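Local atomic coordinates of peptidoglycan D,D-transpeptidase FtsI (Burkholderia pseudomallei, PDB entry 6HZI), a protein that probably cross-links the peptide stems of peptidoglycan through its D,D-transpeptidase domain, as penicillin-binding proteins of the FtsI (PBP-3) type do during cell division. Residues A35-D40 and N56-D61; G110-G115 and K120-G125; P251-G256 and T321-N326; A193-A196 and E202-P205. All coordinates share one frame; numbering follows the deposited sequence.

Interaction 1: A35-D40 and N56-D61; sequences AAMVID and NRVLTD
The carbonyl O of Asn56 receives two backbone N-H groups, from Leu59 N and Thr60 N, both at 3.1 Å, and so winds up the short helix 57-60, whose Val58 packs on Ala35 and Met37 of strand 33-40. This strand belongs to the central antiparallel sheet of the penicillin-binding protein transpeptidase fold, and the contact presses one helical turn against it. The two methyls of Val58 divide between two strand residues on the same face. Its CG1 lies anti to the backbone N (chi1 -167°) and approaches Met37 SD at 4.2 Å, while CG2, beside that N, meets the methyl of Ala35. The contact between strand and helix is wholly apolar and buried. Leu49 of the adjacent strand 46-52 also touches both Met37 and Val58, and Phe188 and Ala191 of helix 187-198 lie against Met37. Asn51 ties the start of the turn to strand 46-52: its OD1 accepts from Val58 N, and its ND2 donates to Asn56 OD1. Across the two segments the backbones come nearest at Ala35 CA and Val58 CA, 5.6 Å apart. There Ala35 CB and Val58 CG2 stand 3.2 Å apart, closer than usual for two methyls, although the exact closeness is doubtful.

Interaction 2: G110-G115 and K120-G125; sequences GTLTVG and KSSNIG
No aromatic ring or other flat group takes part where Leu112 meets Lys120 and Ser122; the contact is made by a forked aliphatic side chain at the Ser121-Ser122-Asn123 sequence, which fits the SxN motif of penicillin-binding proteins. One prong, Leu112 CD1, rests on Ser122 CB at 4.0 Å, and the other, CD2, lies 4.1 Å from Lys120 CG. Lys120 bends at chi2 (-75°), which carries the rest of its chain away from the leucine, and its NZ bonds to Gln242 O. Helix 114-120 joins the two segments and ends in a Schellman motif at Ser121, where phi is positive. The next helix starts at once, with Ser122 as its N-cap. Next to these packed carbons lie groups consistent with the active site: Ser121 OG bonds to Ser67 OG and Lys258 NZ, and Asn123 OD1 to Lys70 NZ, as expected where the SxN motif meets SxxK and a KSG motif. The hydroxyl of Ser122 serves the helix instead, and is also bonded to Asp105 OD2. With OG turned anti to the backbone N (chi1 169°), it becomes the acceptor of the N-cap bond from Gly125 N, 2.8 Å long with a nearly straight N-H...O angle of 161°.

Interaction 3: P251-G256 and T321-N326; sequences PGYRVG and TLRALN
Tyr253 and Leu322 run past each other in opposite senses, so that the leucine lies over one face of the phenol ring. The closest part is the CD1 methyl, which makes a CH-pi contact 3.7 Å from the Tyr253 ring centroid and 17° off the ring normal, displaced toward the rim beside Tyr253 CD1. Farther along the ring, Leu322 CB sits 3.8 Å from Tyr253 CZ, and the aliphatic cover thus extends from the root of the phenol almost to its hydroxyl. Arg323 crosses the ring obliquely. Its CG touches Tyr253 OH at 3.7 Å, and a bend at chi3 (-80°) swings the guanidinium back, bringing NH1 to the ring edge, 4.2 Å from Tyr253 CE2. The two planes are inclined by 42°, so the groups are not stacked, and Arg323 NH2 forms a salt bridge with Asp320 OD1. The phenol hydroxyl is bonded to Val327 O, just beyond the Schellman motif that ends the helix at Asn326, where Asn326 N donates to Arg323 O at 2.7 Å. Tyr253 therefore holds both the last turn of helix 310-324 and the chain leaving it. The tyrosine comes from the loop that leads into strand 256-266; Leu322 and Val255 both rest on Ala283 of the adjacent strand 274-283, in the central antiparallel sheet of the transpeptidase fold, while Thr321 and Ala324 pack against the flanking helix 12-28.

Interaction 4: A193-A196 and E202-P205; sequences AYTA and ELMP
Near its end, helix 187-198 meets the chain that doubles back after it, and the closest backbones are those of Ala196 and Leu203, with their CA atoms 4.3 Å apart. A CA-H...O contact spans the gap: Ala196 CA lies 3.4 Å from Glu202 O, with an almost linear angle of 168° at the hydrogen. Leu203 places its CG anti to the backbone N (chi1 -175°), which brings CD1 round to the helix, 4.1 Å from the Ala196 methyl and close to Ala193. On the next residue along, Met204 CB stands 4.1 Å from Thr195 OG1, the two side chains crossing at about a right angle. That hydroxyl is turned to its own helix and bonds to Arg192 O, one turn back. It lies 3.7 Å from Met204 N, too far to count as a hydrogen bond. The contact folds the loop after helix 187-198 back on that helix within the transpeptidase domain, through apolar packing and the CA-H...O contact. Glu202 OE2 bonds to Gly219 N, and Leu203 pairs through its backbone with Pro220, while Ala193 and Tyr194 of the helix pack on helix 70-79, and Tyr194 also on strand 274-283.

In the fold
Interactions 1 and 4 are buried and share helix 187-198: it covers the sheet beside interaction 1 and supplies one segment of interaction 4, and the two meet directly where Ile39 CG2 packs on Thr195 CG2 at 3.7 Å. Interaction 3 is also largely buried but reaches the surface at an arginine; it joins the end of the last helix to the loop entering strand 256-266, against the sheet. Interaction 2, partly buried, stands about 30 Å from interaction 1 between centres, on the opposite side of the chain's centre. Methyl packing marks the first contact, aliphatic carbons the second, an aromatic face the third and a CA-H...O contact the fourth; interaction 2 holds Ser121 of the probable active site.

Interaction 1: A35-D40 and N56-D61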
loop_
_atom_site.group_PDB
_atom_site.type_symbol
_atom_site.label_atom_id
_atom_site.label_comp_id
_atom_site.label_asym_id
_atom_site.label_seq_id
_atom_site.Cartn_x
_atom_site.Cartn_y
_atom_site.Cartn_z
ATOM N N ALA A 35 -9.928 -5.848 7.222
ATOM C CA ALA A 35 -9.453 -6.801 6.197
ATOM C C ALA A 35 -7.934 -6.863 6.287
ATOM O O ALA A 35 -7.300 -5.846 6.697
ATOM C CB ALA A 35 -9.950 -6.365 4.852
ATOM N N ALA A 36 -7.380 -8.030 5.994
ATOM C CA ALA A 36 -5.925 -8.219 5.945
ATOM C C ALA A 36 -5.573 -9.423 5.064
ATOM O O ALA A 36 -6.414 -10.326 4.913
ATOM C CB ALA A 36 -5.411 -8.328 7.354
ATOM N N MET A 37 -4.371 -9.410 4.482
ATOM C CA MET A 37 -3.895 -10.504 3.616
ATOM C C MET A 37 -2.366 -10.480 3.511
ATOM O O MET A 37 -1.768 -9.402 3.701
ATOM C CB MET A 37 -4.548 -10.404 2.223
ATOM C CG MET A 37 -4.019 -9.298 1.334
ATOM S SD MET A 37 -4.875 -9.188 -0.242
ATOM C CE MET A 37 -4.225 -10.635 -1.086
ATOM N N VAL A 38 -1.789 -11.642 3.214
ATOM C CA VAL A 38 -0.333 -11.865 3.066
ATOM C C VAL A 38 -0.136 -12.530 1.732
ATOM O O VAL A 38 -0.861 -13.509 1.463
ATOM C CB VAL A 38 0.239 -12.723 4.203
ATOM C CG1 VAL A 38 1.757 -12.812 4.113
ATOM C CG2 VAL A 38 -0.160 -12.138 5.565
ATOM N N ILE A 39 0.802 -11.991 0.965
ATOM C CA ILE A 39 1.255 -12.487 -0.363
ATOM C C ILE A 39 2.723 -12.887 -0.257
ATOM O O ILE A 39 3.546 -12.089 0.275
ATOM C CB ILE A 39 1.087 -11.387 -1.410
ATOM C CG1 ILE A 39 -0.356 -10.877 -1.413
ATOM C CG2 ILE A 39 1.541 -11.916 -2.748
ATOM C CD1 ILE A 39 -0.702 -9.892 -2.531
ATOM N N ASP A 40 3.047 -14.075 -0.762
ATOM C CA ASP A 40 4.445 -14.523 -0.913
ATOM C C ASP A 40 5.001 -13.789 -2.125
ATOM O O ASP A 40 4.417 -13.894 -3.214
ATOM C CB ASP A 40 4.532 -16.032 -1.127
ATOM C CG ASP A 40 5.938 -16.504 -1.417
ATOM O OD1 ASP A 40 6.717 -16.527 -0.479
ATOM O OD2 ASP A 40 6.224 -16.838 -2.575
ATOM N N ASN A 56 -16.512 -10.753 2.323
ATOM C CA ASN A 56 -15.204 -10.673 1.598
ATOM C C ASN A 56 -14.881 -9.221 1.137
ATOM O O ASN A 56 -14.723 -8.984 -0.077
ATOM C CB ASN A 56 -15.168 -11.735 0.484
ATOM C CG ASN A 56 -13.759 -12.125 0.076
ATOM O OD1 ASN A 56 -12.770 -11.694 0.689
ATOM N ND2 ASN A 56 -13.676 -12.905 -0.997
ATOM N N ARG A 57 -14.726 -8.274 2.077
ATOM C CA ARG A 57 -14.745 -6.806 1.790
ATOM C C ARG A 57 -13.404 -6.428 1.136
ATOM O O ARG A 57 -13.313 -5.472 0.317
ATOM C CB ARG A 57 -15.083 -6.003 3.052
ATOM C CG ARG A 57 -16.570 -5.978 3.418
ATOM C CD ARG A 57 -16.882 -5.276 4.745
ATOM N NE ARG A 57 -15.922 -5.708 5.760
ATOM C CZ ARG A 57 -15.976 -6.859 6.451
ATOM N NH1 ARG A 57 -16.983 -7.712 6.309
ATOM N NH2 ARG A 57 -15.026 -7.141 7.323
ATOM N N VAL A 58 -12.426 -7.264 1.416
ATOM C CA VAL A 58 -11.051 -7.294 0.827
ATOM C C VAL A 58 -11.091 -7.233 -0.698
ATOM O O VAL A 58 -10.234 -6.558 -1.285
ATOM C CB VAL A 58 -10.310 -8.571 1.269
ATOM C CG1 VAL A 58 -8.835 -8.482 0.969
ATOM C CG2 VAL A 58 -10.456 -8.779 2.758
ATOM N N LEU A 59 -12.030 -7.956 -1.296
ATOM C CA LEU A 59 -12.204 -8.044 -2.754
ATOM C C LEU A 59 -13.372 -7.180 -3.243
ATOM O O LEU A 59 -13.245 -6.688 -4.396
ATOM C CB LEU A 59 -12.345 -9.515 -3.143
ATOM C CG LEU A 59 -11.032 -10.291 -3.033
ATOM C CD1 LEU A 59 -11.200 -11.777 -3.067
ATOM C CD2 LEU A 59 -10.119 -9.922 -4.160
ATOM N N THR A 60 -14.396 -6.926 -2.405
ATOM C CA THR A 60 -15.659 -6.215 -2.796
ATOM C C THR A 60 -15.592 -4.711 -2.492
ATOM O O THR A 60 -16.148 -3.958 -3.255
ATOM C CB THR A 60 -16.920 -6.746 -2.094
ATOM O OG1 THR A 60 -16.768 -6.607 -0.677
ATOM C CG2 THR A 60 -17.219 -8.187 -2.428
ATOM N N ASP A 61 -14.983 -4.302 -1.393
ATOM C CA ASP A 61 -15.065 -2.899 -0.908
ATOM C C ASP A 61 -13.955 -2.060 -1.533
ATOM O O ASP A 61 -12.771 -2.447 -1.509
ATOM C CB ASP A 61 -15.008 -2.839 0.617
ATOM C CG ASP A 61 -16.304 -3.252 1.299
ATOM O OD1 ASP A 61 -17.251 -3.787 0.596
ATOM O OD2 ASP A 61 -16.357 -3.037 2.524
#

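Interaction 2: G110-G115 and K120-G125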
loop_
_atom_site.group_PDB
_atom_site.type_symbol
_atom_site.label_atom_id
_atom_site.label_comp_id
_atom_site.label_asym_id
_atom_site.label_seq_id
_atom_site.Cartn_x
_atom_site.Cartn_y
_atom_site.Cartn_z
ATOM N N GLY A 110 9.445 21.921 4.349
ATOM C CA GLY A 110 10.495 22.651 3.613
ATOM C C GLY A 110 11.062 21.821 2.470
ATOM O O GLY A 110 10.294 21.193 1.703
ATOM N N THR A 111 12.374 21.842 2.339
ATOM C CA THR A 111 13.087 21.151 1.243
ATOM C C THR A 111 13.246 19.665 1.606
ATOM O O THR A 111 13.968 19.361 2.514
ATOM C CB THR A 111 14.425 21.838 0.926
ATOM O OG1 THR A 111 14.167 23.236 0.759
ATOM C CG2 THR A 111 15.049 21.234 -0.316
ATOM N N LEU A 112 12.596 18.793 0.859
ATOM C CA LEU A 112 12.695 17.327 0.972
ATOM C C LEU A 112 13.425 16.800 -0.263
ATOM O O LEU A 112 13.254 17.354 -1.376
ATOM C CB LEU A 112 11.283 16.731 1.034
ATOM C CG LEU A 112 10.485 17.036 2.300
ATOM C CD1 LEU A 112 9.080 16.419 2.230
ATOM C CD2 LEU A 112 11.223 16.525 3.519
ATOM N N THR A 113 14.071 15.657 -0.121
ATOM C CA THR A 113 14.383 14.792 -1.286
ATOM C C THR A 113 13.159 13.984 -1.691
ATOM O O THR A 113 12.186 13.915 -0.894
ATOM C CB THR A 113 15.467 13.784 -0.941
ATOM O OG1 THR A 113 14.860 12.900 -0.002
ATOM C CG2 THR A 113 16.694 14.499 -0.437
ATOM N N VAL A 114 13.221 13.371 -2.875
ATOM C CA VAL A 114 12.116 12.509 -3.399
ATOM C C VAL A 114 11.815 11.430 -2.355
ATOM O O VAL A 114 10.665 11.278 -1.993
ATOM C CB VAL A 114 12.448 11.936 -4.788
ATOM C CG1 VAL A 114 11.530 10.787 -5.160
ATOM C CG2 VAL A 114 12.337 13.039 -5.844
ATOM N N GLY A 115 12.851 10.813 -1.815
ATOM C CA GLY A 115 12.747 9.916 -0.661
ATOM C C GLY A 115 12.039 10.567 0.508
ATOM O O GLY A 115 11.101 9.923 1.071
ATOM N N LYS A 120 7.899 11.437 4.665
ATOM C CA LYS A 120 7.121 12.422 5.444
ATOM C C LYS A 120 5.693 12.417 4.959
ATOM O O LYS A 120 4.885 13.166 5.528
ATOM C CB LYS A 120 7.710 13.814 5.283
ATOM C CG LYS A 120 9.109 13.909 5.842
ATOM C CD LYS A 120 9.193 13.942 7.326
ATOM C CE LYS A 120 10.650 13.884 7.755
ATOM N NZ LYS A 120 10.775 13.614 9.205
ATOM N N SER A 121 5.432 11.663 3.899
ATOM C CA SER A 121 4.083 11.537 3.303
ATOM C C SER A 121 3.603 12.945 2.908
ATOM O O SER A 121 2.541 13.352 3.264
ATOM C CB SER A 121 3.169 10.824 4.299
ATOM O OG SER A 121 1.968 10.390 3.698
ATOM N N SER A 122 4.360 13.660 2.109
ATOM C CA SER A 122 4.010 15.028 1.686
ATOM C C SER A 122 3.099 14.987 0.453
ATOM O O SER A 122 3.587 14.590 -0.642
ATOM C CB SER A 122 5.240 15.836 1.425
ATOM O OG SER A 122 4.902 17.052 0.781
ATOM N N ASN A 123 1.863 15.485 0.611
ATOM C CA ASN A 123 0.921 15.719 -0.510
ATOM C C ASN A 123 1.507 16.697 -1.524
ATOM O O ASN A 123 1.365 16.461 -2.758
ATOM C CB ASN A 123 -0.401 16.293 -0.014
ATOM C CG ASN A 123 -1.136 15.282 0.826
ATOM O OD1 ASN A 123 -1.184 14.114 0.467
ATOM N ND2 ASN A 123 -1.592 15.690 1.990
ATOM N N ILE A 124 2.069 17.789 -1.013
ATOM C CA ILE A 124 2.658 18.872 -1.841
ATOM C C ILE A 124 3.798 18.256 -2.650
ATOM O O ILE A 124 3.887 18.534 -3.873
ATOM C CB ILE A 124 3.118 20.062 -0.959
ATOM C CG1 ILE A 124 1.938 20.752 -0.260
ATOM C CG2 ILE A 124 3.928 21.069 -1.783
ATOM C CD1 ILE A 124 2.338 21.750 0.838
ATOM N N GLY A 125 4.666 17.483 -1.994
ATOM C CA GLY A 125 5.813 16.866 -2.690
ATOM C C GLY A 125 5.324 15.913 -3.786
ATOM O O GLY A 125 5.827 16.007 -4.918
#

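Interaction 3: P251-G256 and T321-N326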
loop_
_atom_site.group_PDB
_atom_site.type_symbol
_atom_site.label_atom_id
_atom_site.label_comp_id
_atom_site.label_asym_id
_atom_site.label_seq_id
_atom_site.Cartn_x
_atom_site.Cartn_y
_atom_site.Cartn_z
ATOM N N PRO A 251 9.917 -5.464 15.784
ATOM C CA PRO A 251 11.112 -5.829 16.544
ATOM C C PRO A 251 11.785 -7.006 15.835
ATOM O O PRO A 251 11.132 -8.004 15.554
ATOM C CB PRO A 251 10.545 -6.163 17.937
ATOM C CG PRO A 251 9.207 -5.377 18.036
ATOM C CD PRO A 251 8.685 -5.364 16.608
ATOM N N GLY A 252 13.045 -6.832 15.481
ATOM C CA GLY A 252 13.895 -7.935 15.011
ATOM C C GLY A 252 14.065 -7.912 13.510
ATOM O O GLY A 252 15.007 -8.600 13.019
ATOM N N TYR A 253 13.171 -7.211 12.792
ATOM C CA TYR A 253 13.158 -7.217 11.306
ATOM C C TYR A 253 13.129 -5.795 10.744
ATOM O O TYR A 253 12.496 -4.851 11.279
ATOM C CB TYR A 253 11.975 -8.005 10.749
ATOM C CG TYR A 253 11.900 -9.447 11.178
ATOM C CD1 TYR A 253 12.546 -10.448 10.467
ATOM C CD2 TYR A 253 11.139 -9.810 12.276
ATOM C CE1 TYR A 253 12.474 -11.773 10.863
ATOM C CE2 TYR A 253 11.047 -11.132 12.683
ATOM C CZ TYR A 253 11.734 -12.112 11.990
ATOM O OH TYR A 253 11.611 -13.402 12.434
ATOM N N ARG A 254 13.858 -5.646 9.656
ATOM C CA ARG A 254 13.714 -4.488 8.747
ATOM C C ARG A 254 12.429 -4.671 7.919
ATOM O O ARG A 254 12.263 -5.721 7.225
ATOM C CB ARG A 254 14.966 -4.377 7.870
ATOM C CG ARG A 254 16.229 -4.060 8.655
ATOM C CD ARG A 254 17.461 -4.144 7.777
ATOM N NE ARG A 254 17.363 -3.196 6.696
ATOM C CZ ARG A 254 18.168 -3.210 5.656
ATOM N NH1 ARG A 254 19.172 -4.053 5.628
ATOM N NH2 ARG A 254 17.989 -2.389 4.640
ATOM N N VAL A 255 11.569 -3.671 7.991
ATOM C CA VAL A 255 10.279 -3.606 7.271
ATOM C C VAL A 255 10.126 -2.223 6.624
ATOM O O VAL A 255 10.819 -1.282 7.008
ATOM C CB VAL A 255 9.122 -3.849 8.246
ATOM C CG1 VAL A 255 9.314 -5.125 9.035
ATOM C CG2 VAL A 255 8.879 -2.674 9.179
ATOM N N GLY A 256 9.186 -2.106 5.696
ATOM C CA GLY A 256 8.874 -0.852 5.019
ATOM C C GLY A 256 7.436 -0.915 4.583
ATOM O O GLY A 256 6.952 -2.018 4.315
ATOM N N THR A 321 4.211 -13.808 11.299
ATOM C CA THR A 321 4.263 -14.580 10.033
ATOM C C THR A 321 5.715 -14.963 9.735
ATOM O O THR A 321 5.970 -16.089 9.234
ATOM C CB THR A 321 3.683 -13.793 8.855
ATOM O OG1 THR A 321 2.284 -13.568 9.037
ATOM C CG2 THR A 321 3.888 -14.548 7.571
ATOM N N LEU A 322 6.634 -14.020 9.939
ATOM C CA LEU A 322 8.057 -14.244 9.604
ATOM C C LEU A 322 8.597 -15.285 10.593
ATOM O O LEU A 322 9.246 -16.242 10.117
ATOM C CB LEU A 322 8.830 -12.922 9.683
ATOM C CG LEU A 322 8.648 -11.960 8.507
ATOM C CD1 LEU A 322 9.440 -10.683 8.749
ATOM C CD2 LEU A 322 9.087 -12.597 7.190
ATOM N N ARG A 323 8.292 -15.159 11.895
ATOM C CA ARG A 323 8.635 -16.251 12.871
ATOM C C ARG A 323 8.091 -17.613 12.400
ATOM O O ARG A 323 8.925 -18.502 12.136
ATOM C CB ARG A 323 8.192 -15.860 14.272
ATOM C CG ARG A 323 9.108 -14.780 14.825
ATOM C CD ARG A 323 8.785 -14.606 16.278
ATOM N NE ARG A 323 7.599 -13.783 16.456
ATOM C CZ ARG A 323 7.601 -12.463 16.384
ATOM N NH1 ARG A 323 8.739 -11.842 16.100
ATOM N NH2 ARG A 323 6.475 -11.785 16.575
ATOM N N ALA A 324 6.784 -17.703 12.107
ATOM C CA ALA A 324 6.081 -18.881 11.527
ATOM C C ALA A 324 6.761 -19.433 10.268
ATOM O O ALA A 324 6.633 -20.608 10.046
ATOM C CB ALA A 324 4.655 -18.523 11.240
ATOM N N LEU A 325 7.479 -18.625 9.493
ATOM C CA LEU A 325 8.212 -19.050 8.272
ATOM C C LEU A 325 9.682 -19.380 8.602
ATOM O O LEU A 325 10.467 -19.645 7.656
ATOM C CB LEU A 325 8.102 -17.888 7.281
ATOM C CG LEU A 325 6.740 -17.738 6.606
ATOM C CD1 LEU A 325 6.702 -16.509 5.724
ATOM C CD2 LEU A 325 6.386 -18.967 5.791
ATOM N N ASN A 326 10.078 -19.309 9.880
ATOM C CA ASN A 326 11.493 -19.477 10.334
ATOM C C ASN A 326 12.422 -18.514 9.568
ATOM O O ASN A 326 13.535 -18.909 9.143
ATOM C CB ASN A 326 11.926 -20.947 10.241
ATOM C CG ASN A 326 11.347 -21.758 11.378
ATOM O OD1 ASN A 326 11.477 -21.385 12.545
ATOM N ND2 ASN A 326 10.655 -22.836 11.047
#

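Interaction 4: A193-A196 and E202-P205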
loop_
_atom_site.group_PDB
_atom_site.type_symbol
_atom_site.label_atom_id
_atom_site.label_comp_id
_atom_site.label_asym_id
_atom_site.label_seq_id
_atom_site.Cartn_x
_atom_site.Cartn_y
_atom_site.Cartn_z
ATOM N N ALA A 193 -0.547 -4.549 -6.162
ATOM C CA ALA A 193 0.261 -3.430 -6.696
ATOM C C ALA A 193 1.615 -3.383 -5.971
ATOM O O ALA A 193 2.654 -3.278 -6.678
ATOM C CB ALA A 193 -0.485 -2.128 -6.559
ATOM N N TYR A 194 1.624 -3.489 -4.632
ATOM C CA TYR A 194 2.875 -3.448 -3.823
ATOM C C TYR A 194 3.773 -4.677 -4.114
ATOM O O TYR A 194 4.986 -4.524 -3.883
ATOM C CB TYR A 194 2.586 -3.274 -2.330
ATOM C CG TYR A 194 2.529 -1.840 -1.906
ATOM C CD1 TYR A 194 1.442 -1.059 -2.234
ATOM C CD2 TYR A 194 3.542 -1.243 -1.177
ATOM C CE1 TYR A 194 1.365 0.283 -1.898
ATOM C CE2 TYR A 194 3.495 0.103 -0.835
ATOM C CZ TYR A 194 2.401 0.859 -1.207
ATOM O OH TYR A 194 2.250 2.163 -0.887
ATOM N N THR A 195 3.254 -5.815 -4.615
ATOM C CA THR A 195 4.121 -6.957 -5.028
ATOM C C THR A 195 5.040 -6.493 -6.150
ATOM O O THR A 195 6.127 -7.032 -6.223
ATOM C CB THR A 195 3.406 -8.261 -5.461
ATOM O OG1 THR A 195 2.764 -8.160 -6.753
ATOM C CG2 THR A 195 2.436 -8.737 -4.397
ATOM N N ALA A 196 4.636 -5.531 -6.970
ATOM C CA ALA A 196 5.504 -5.018 -8.059
ATOM C C ALA A 196 6.703 -4.241 -7.489
ATOM O O ALA A 196 7.762 -4.261 -8.101
ATOM C CB ALA A 196 4.728 -4.174 -9.027
ATOM N N GLU A 202 8.363 -6.361 -11.137
ATOM C CA GLU A 202 7.496 -7.365 -11.800
ATOM C C GLU A 202 6.190 -7.497 -11.004
ATOM O O GLU A 202 6.239 -7.841 -9.818
ATOM C CB GLU A 202 8.264 -8.679 -11.864
ATOM C CG GLU A 202 7.923 -9.530 -13.067
ATOM C CD GLU A 202 8.709 -10.835 -13.130
ATOM O OE1 GLU A 202 9.925 -10.801 -12.735
ATOM O OE2 GLU A 202 8.109 -11.877 -13.566
ATOM N N LEU A 203 5.061 -7.255 -11.649
ATOM C CA LEU A 203 3.695 -7.497 -11.107
ATOM C C LEU A 203 3.401 -8.998 -11.186
ATOM O O LEU A 203 3.202 -9.536 -12.291
ATOM C CB LEU A 203 2.686 -6.696 -11.921
ATOM C CG LEU A 203 1.257 -6.742 -11.402
ATOM C CD1 LEU A 203 1.163 -5.975 -10.122
ATOM C CD2 LEU A 203 0.266 -6.181 -12.412
ATOM N N MET A 204 3.414 -9.654 -10.040
ATOM C CA MET A 204 3.133 -11.101 -9.927
ATOM C C MET A 204 1.631 -11.294 -9.999
ATOM O O MET A 204 0.844 -10.430 -9.564
ATOM C CB MET A 204 3.715 -11.635 -8.619
ATOM C CG MET A 204 5.236 -11.520 -8.626
ATOM S SD MET A 204 5.890 -12.438 -10.056
ATOM C CE MET A 204 5.908 -14.097 -9.385
ATOM N N PRO A 205 1.215 -12.377 -10.693
ATOM C CA PRO A 205 -0.169 -12.840 -10.644
ATOM C C PRO A 205 -0.443 -13.256 -9.193
ATOM O O PRO A 205 0.344 -13.992 -8.610
ATOM C CB PRO A 205 -0.235 -14.051 -11.593
ATOM C CG PRO A 205 1.084 -14.027 -12.339
ATOM C CD PRO A 205 2.076 -13.279 -11.474
#